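Local coordinates for Lin1840 protein (Listeria innocua serovar 6a, PDB 4ZO7), which probably hydrolyses terminal, non-reducing beta-D-glucosyl residues, releasing beta-D-glucose, as a family 3 glycoside hydrolase, at residues Pro145-Val150 with Gly202-Thr207. The protein carries 2 engineered substitutions. Residues are numbered along the deposited sequence; the frame is centred on the assembly and turned at random.
With GLC (alpha-D-glucopyranose), chain I.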
ATOM      1  N   PRO A 145      -6.897  -1.551  -7.979  1.00  8.32           N
ATOM      2  CA  PRO A 145      -7.394  -2.312  -9.118  1.00  9.14           C
ATOM      3  C   PRO A 145      -6.699  -3.623  -9.468  1.00  9.52           C
ATOM      4  O   PRO A 145      -7.239  -4.405 -10.268  1.00 11.28           O
ATOM      5  CB  PRO A 145      -7.344  -1.303 -10.259  1.00  9.69           C
ATOM      6  CG  PRO A 145      -6.422  -0.216  -9.846  1.00 10.18           C
ATOM      7  CD  PRO A 145      -6.330  -0.242  -8.332  1.00  9.16           C
ATOM      8  N   ARG A 146      -5.517  -3.908  -8.889  1.00  8.42           N
ATOM      9  CA  ARG A 146      -4.889  -5.206  -9.024  1.00  7.36           C
ATOM     10  C   ARG A 146      -5.747  -6.367  -8.478  1.00  7.41           C
ATOM     11  O   ARG A 146      -5.687  -7.453  -9.044  1.00  8.18           O
ATOM     12  CB  ARG A 146      -3.534  -5.214  -8.330  1.00  6.79           C
ATOM     13  CG  ARG A 146      -2.479  -4.341  -8.988  1.00  7.48           C
ATOM     14  CD  ARG A 146      -1.214  -4.240  -8.119  1.00  8.22           C
ATOM     15  NE  ARG A 146      -1.459  -3.497  -6.882  1.00  8.72           N
ATOM     16  CZ  ARG A 146      -0.525  -3.059  -6.057  1.00  9.25           C
ATOM     17  NH1 ARG A 146       0.770  -3.244  -6.288  1.00  9.93           N
ATOM     18  NH2 ARG A 146      -0.904  -2.376  -4.976  1.00 10.07           N
ATOM     19  N   TRP A 147      -6.521  -6.119  -7.399  1.00  6.29           N
ATOM     20  CA  TRP A 147      -7.342  -7.099  -6.713  1.00  6.34           C
ATOM     21  C   TRP A 147      -8.525  -7.445  -7.576  1.00  7.70           C
ATOM     22  O   TRP A 147      -9.283  -6.514  -8.005  1.00  7.38           O
ATOM     23  CB  TRP A 147      -7.908  -6.479  -5.427  1.00  6.66           C
ATOM     24  CG  TRP A 147      -8.568  -7.379  -4.472  1.00  6.32           C
ATOM     25  CD1 TRP A 147      -8.102  -8.560  -4.043  1.00  6.26           C
ATOM     26  CD2 TRP A 147      -9.791  -7.130  -3.744  1.00  6.53           C
ATOM     27  NE1 TRP A 147      -8.937  -9.079  -3.095  1.00  7.17           N
ATOM     28  CE2 TRP A 147      -9.998  -8.244  -2.899  1.00  6.77           C
ATOM     29  CE3 TRP A 147     -10.730  -6.109  -3.743  1.00  5.39           C
ATOM     30  CZ2 TRP A 147     -11.104  -8.351  -2.003  1.00  6.08           C
ATOM     31  CZ3 TRP A 147     -11.871  -6.214  -2.853  1.00  5.47           C
ATOM     32  CH2 TRP A 147     -12.006  -7.316  -1.974  1.00  5.68           C
ATOM     33  N   GLY A 148      -8.748  -8.753  -7.787  1.00  7.84           N
ATOM     34  CA  GLY A 148      -9.795  -9.129  -8.706  1.00  8.64           C
ATOM     35  C   GLY A 148     -11.194  -8.785  -8.274  1.00  8.73           C
ATOM     36  O   GLY A 148     -12.085  -8.657  -9.118  1.00 10.73           O
ATOM     37  N   ARG A 149     -11.388  -8.643  -6.965  1.00  8.32           N
ATOM     38  CA  ARG A 149     -12.712  -8.521  -6.411  1.00  8.49           C
ATOM     39  C   ARG A 149     -13.214  -7.086  -6.445  1.00  8.32           C
ATOM     40  O   ARG A 149     -14.319  -6.822  -5.984  1.00  8.52           O
ATOM     41  CB  ARG A 149     -12.760  -9.107  -4.976  1.00  8.92           C
ATOM     42  CG  ARG A 149     -12.180 -10.517  -4.923  1.00  9.52           C
ATOM     43  CD  ARG A 149     -12.521 -11.190  -3.644  1.00  9.41           C
ATOM     44  NE  ARG A 149     -13.904 -11.568  -3.667  1.00  8.68           N
ATOM     45  CZ  ARG A 149     -14.475 -12.515  -2.946  1.00  7.67           C
ATOM     46  NH1 ARG A 149     -13.805 -13.242  -2.075  1.00  7.52           N
ATOM     47  NH2 ARG A 149     -15.749 -12.765  -3.159  1.00  8.85           N
ATOM     48  N   VAL A 150     -12.460  -6.139  -7.033  1.00  8.22           N
ATOM     49  CA  VAL A 150     -13.015  -4.787  -7.222  1.00  8.38           C
ATOM     50  C   VAL A 150     -14.325  -4.841  -8.028  1.00  8.33           C
ATOM     51  O   VAL A 150     -15.164  -3.949  -7.939  1.00 10.23           O
ATOM     52  CB  VAL A 150     -12.031  -3.788  -7.849  1.00  7.74           C
ATOM     53  CG1 VAL A 150     -10.821  -3.645  -6.969  1.00  8.03           C
ATOM     54  CG2 VAL A 150     -11.623  -4.253  -9.237  1.00  8.47           C
ATOM     55  N   GLY A 202      -2.569  -5.823  -3.818  1.00  8.86           N
ATOM     56  CA  GLY A 202      -3.709  -6.406  -4.570  1.00  8.58           C
ATOM     57  C   GLY A 202      -3.775  -7.937  -4.603  1.00  7.87           C
ATOM     58  O   GLY A 202      -4.459  -8.501  -5.401  1.00  6.27           O
ATOM     59  N   LEU A 203      -3.011  -8.607  -3.757  1.00  8.62           N
ATOM     60  CA  LEU A 203      -2.913 -10.070  -3.800  1.00  8.19           C
ATOM     61  C   LEU A 203      -4.062 -10.732  -3.047  1.00  8.49           C
ATOM     62  O   LEU A 203      -4.375 -10.398  -1.907  1.00  8.84           O
ATOM     63  CB  LEU A 203      -1.567 -10.482  -3.251  1.00  9.40           C
ATOM     64  CG  LEU A 203      -1.184 -11.941  -3.107  1.00  9.52           C
ATOM     65  CD1 LEU A 203      -1.087 -12.621  -4.463  1.00 10.49           C
ATOM     66  CD2 LEU A 203       0.172 -11.965  -2.388  1.00  9.41           C
ATOM     67  N   GLU A 204      -4.731 -11.678  -3.686  1.00  8.34           N
ATOM     68  CA  GLU A 204      -5.848 -12.312  -3.043  1.00  7.62           C
ATOM     69  C   GLU A 204      -5.529 -12.842  -1.656  1.00  6.97           C
ATOM     70  O   GLU A 204      -4.550 -13.607  -1.422  1.00  7.11           O
ATOM     71  CB  GLU A 204      -6.394 -13.472  -3.886  1.00  7.20           C
ATOM     72  CG  GLU A 204      -7.776 -13.806  -3.431  1.00  8.17           C
ATOM     73  CD  GLU A 204      -8.715 -12.606  -3.499  1.00  9.31           C
ATOM     74  OE1 GLU A 204      -9.251 -12.249  -4.599  1.00 11.51           O
ATOM     75  OE2 GLU A 204      -8.984 -11.997  -2.445  1.00  9.43           O
ATOM     76  N   TYR A 205      -6.388 -12.471  -0.719  1.00  6.50           N
ATOM     77  CA  TYR A 205      -6.354 -12.967   0.658  1.00  7.46           C
ATOM     78  C   TYR A 205      -5.236 -12.374   1.480  1.00  7.85           C
ATOM     79  O   TYR A 205      -5.065 -12.780   2.644  1.00  8.82           O
ATOM     80  CB  TYR A 205      -6.302 -14.520   0.800  1.00  7.81           C
ATOM     81  CG  TYR A 205      -7.171 -15.306  -0.175  1.00  7.69           C
ATOM     82  CD1 TYR A 205      -8.523 -15.379   0.000  1.00  8.09           C
ATOM     83  CD2 TYR A 205      -6.608 -15.991  -1.283  1.00  8.02           C
ATOM     84  CE1 TYR A 205      -9.318 -16.100  -0.854  1.00  8.33           C
ATOM     85  CE2 TYR A 205      -7.396 -16.730  -2.140  1.00  7.53           C
ATOM     86  CZ  TYR A 205      -8.757 -16.749  -1.941  1.00  8.28           C
ATOM     87  OH  TYR A 205      -9.617 -17.452  -2.765  1.00  9.86           O
ATOM     88  N   ASN A 206      -4.493 -11.417   0.926  1.00  6.88           N
ATOM     89  CA  ASN A 206      -3.310 -10.961   1.606  1.00  7.68           C
ATOM     90  C   ASN A 206      -3.672 -10.055   2.794  1.00  8.22           C
ATOM     91  O   ASN A 206      -4.811  -9.528   2.911  1.00  6.45           O
ATOM     92  CB  ASN A 206      -2.356 -10.253   0.609  1.00  8.22           C
ATOM     93  CG  ASN A 206      -0.890 -10.272   1.034  1.00  9.48           C
ATOM     94  OD1 ASN A 206      -0.456 -11.055   1.895  1.00 10.70           O
ATOM     95  ND2 ASN A 206      -0.119  -9.389   0.436  1.00  8.48           N
ATOM     96  N   THR A 207      -2.658  -9.874   3.639  1.00  9.05           N
ATOM     97  CA  THR A 207      -2.622  -8.934   4.757  1.00  8.66           C
ATOM     98  C   THR A 207      -3.323  -7.606   4.482  1.00  9.42           C
ATOM     99  O   THR A 207      -3.130  -6.973   3.453  1.00  8.28           O
ATOM    100  CB  THR A 207      -1.182  -8.600   5.005  1.00  8.93           C
ATOM    101  OG1 THR A 207      -0.493  -9.827   5.316  1.00 10.41           O
ATOM    102  CG2 THR A 207      -1.035  -7.545   6.142  1.00  9.22           C
TER
HETATM  103  C1  GLC I 806     -16.528 -17.057  -0.036  1.00 36.73           C
HETATM  104  C2  GLC I 806     -16.426 -15.645  -0.678  1.00 31.12           C
HETATM  105  C3  GLC I 806     -17.779 -14.932  -0.659  1.00 27.90           C
HETATM  106  C4  GLC I 806     -18.911 -15.824  -1.156  1.00 23.14           C
HETATM  107  C5  GLC I 806     -18.891 -17.138  -0.407  1.00 25.32           C
HETATM  108  C6  GLC I 806     -20.006 -18.081  -0.883  1.00 23.65           C
HETATM  109  O1  GLC I 806     -16.678 -17.064   1.382  1.00 48.71           O
HETATM  110  O2  GLC I 806     -15.536 -14.776  -0.020  1.00 30.72           O
HETATM  111  O3  GLC I 806     -17.734 -13.712  -1.365  1.00 23.87           O
HETATM  112  O4  GLC I 806     -20.105 -15.165  -0.898  1.00 16.79           O
HETATM  113  O5  GLC I 806     -17.629 -17.774  -0.587  1.00 34.12           O
HETATM  114  O6  GLC I 806     -19.735 -18.448  -2.195  1.00 20.66           O
HETATM  115  O   HOH W   1      -7.899 -11.222  -6.753  1.00  7.04           O
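The indole N-H of W147 reaches the carboxylate of E204, W147 NE1 to E204 OE2 3.0 Å, coming from above the carboxylate plane, with ring and carboxylate turned 55° apart. With CG anti to the backbone N (chi1 -162°), E204 sets CG over the centre of the Y205 ring, and the bend at chi2 turns the carboxylate back toward W147 and R149. E204 OE1 lies 3.4 Å from R149 CG, beside the aliphatic part of that side chain. E204 OE1 is also gripped by the backbone N of A474 and by a water, 2.7 Å away, which in turn accepts the N-H of G148; thus donors meet both oxygens of this buried acid, which probably favours its ionised form. R149 passes E204 with its guanidinium nearly perpendicular to the carboxylate, 84° between planes. Its CB lies over one face of the W147 indole, toward the rim, and the chain, bent at chi3, carries the guanidinium on to alpha-D-glucopyranose. R149 NH1 donates to O2 of the glucose at 3.1 Å and R149 NH2 to its O3 at 2.8 Å. At the far end of the contact R146 lays one guanidinium face over the backbone N of G202, keeps its salt bridge with D144 and donates from NH1 to the carbonyls of G559 and I561 of the second subunit. A CA-H...O contact joins W147 CA to G202 O at 3.5 Å. Two loops that follow successive strands of the family 3 TIM-barrel domain, 133-134 and 187-193, meet here, with R149 reaching from the first loop into the glucose-binding pocket, where D91, K191 and H192 also bind the sugar.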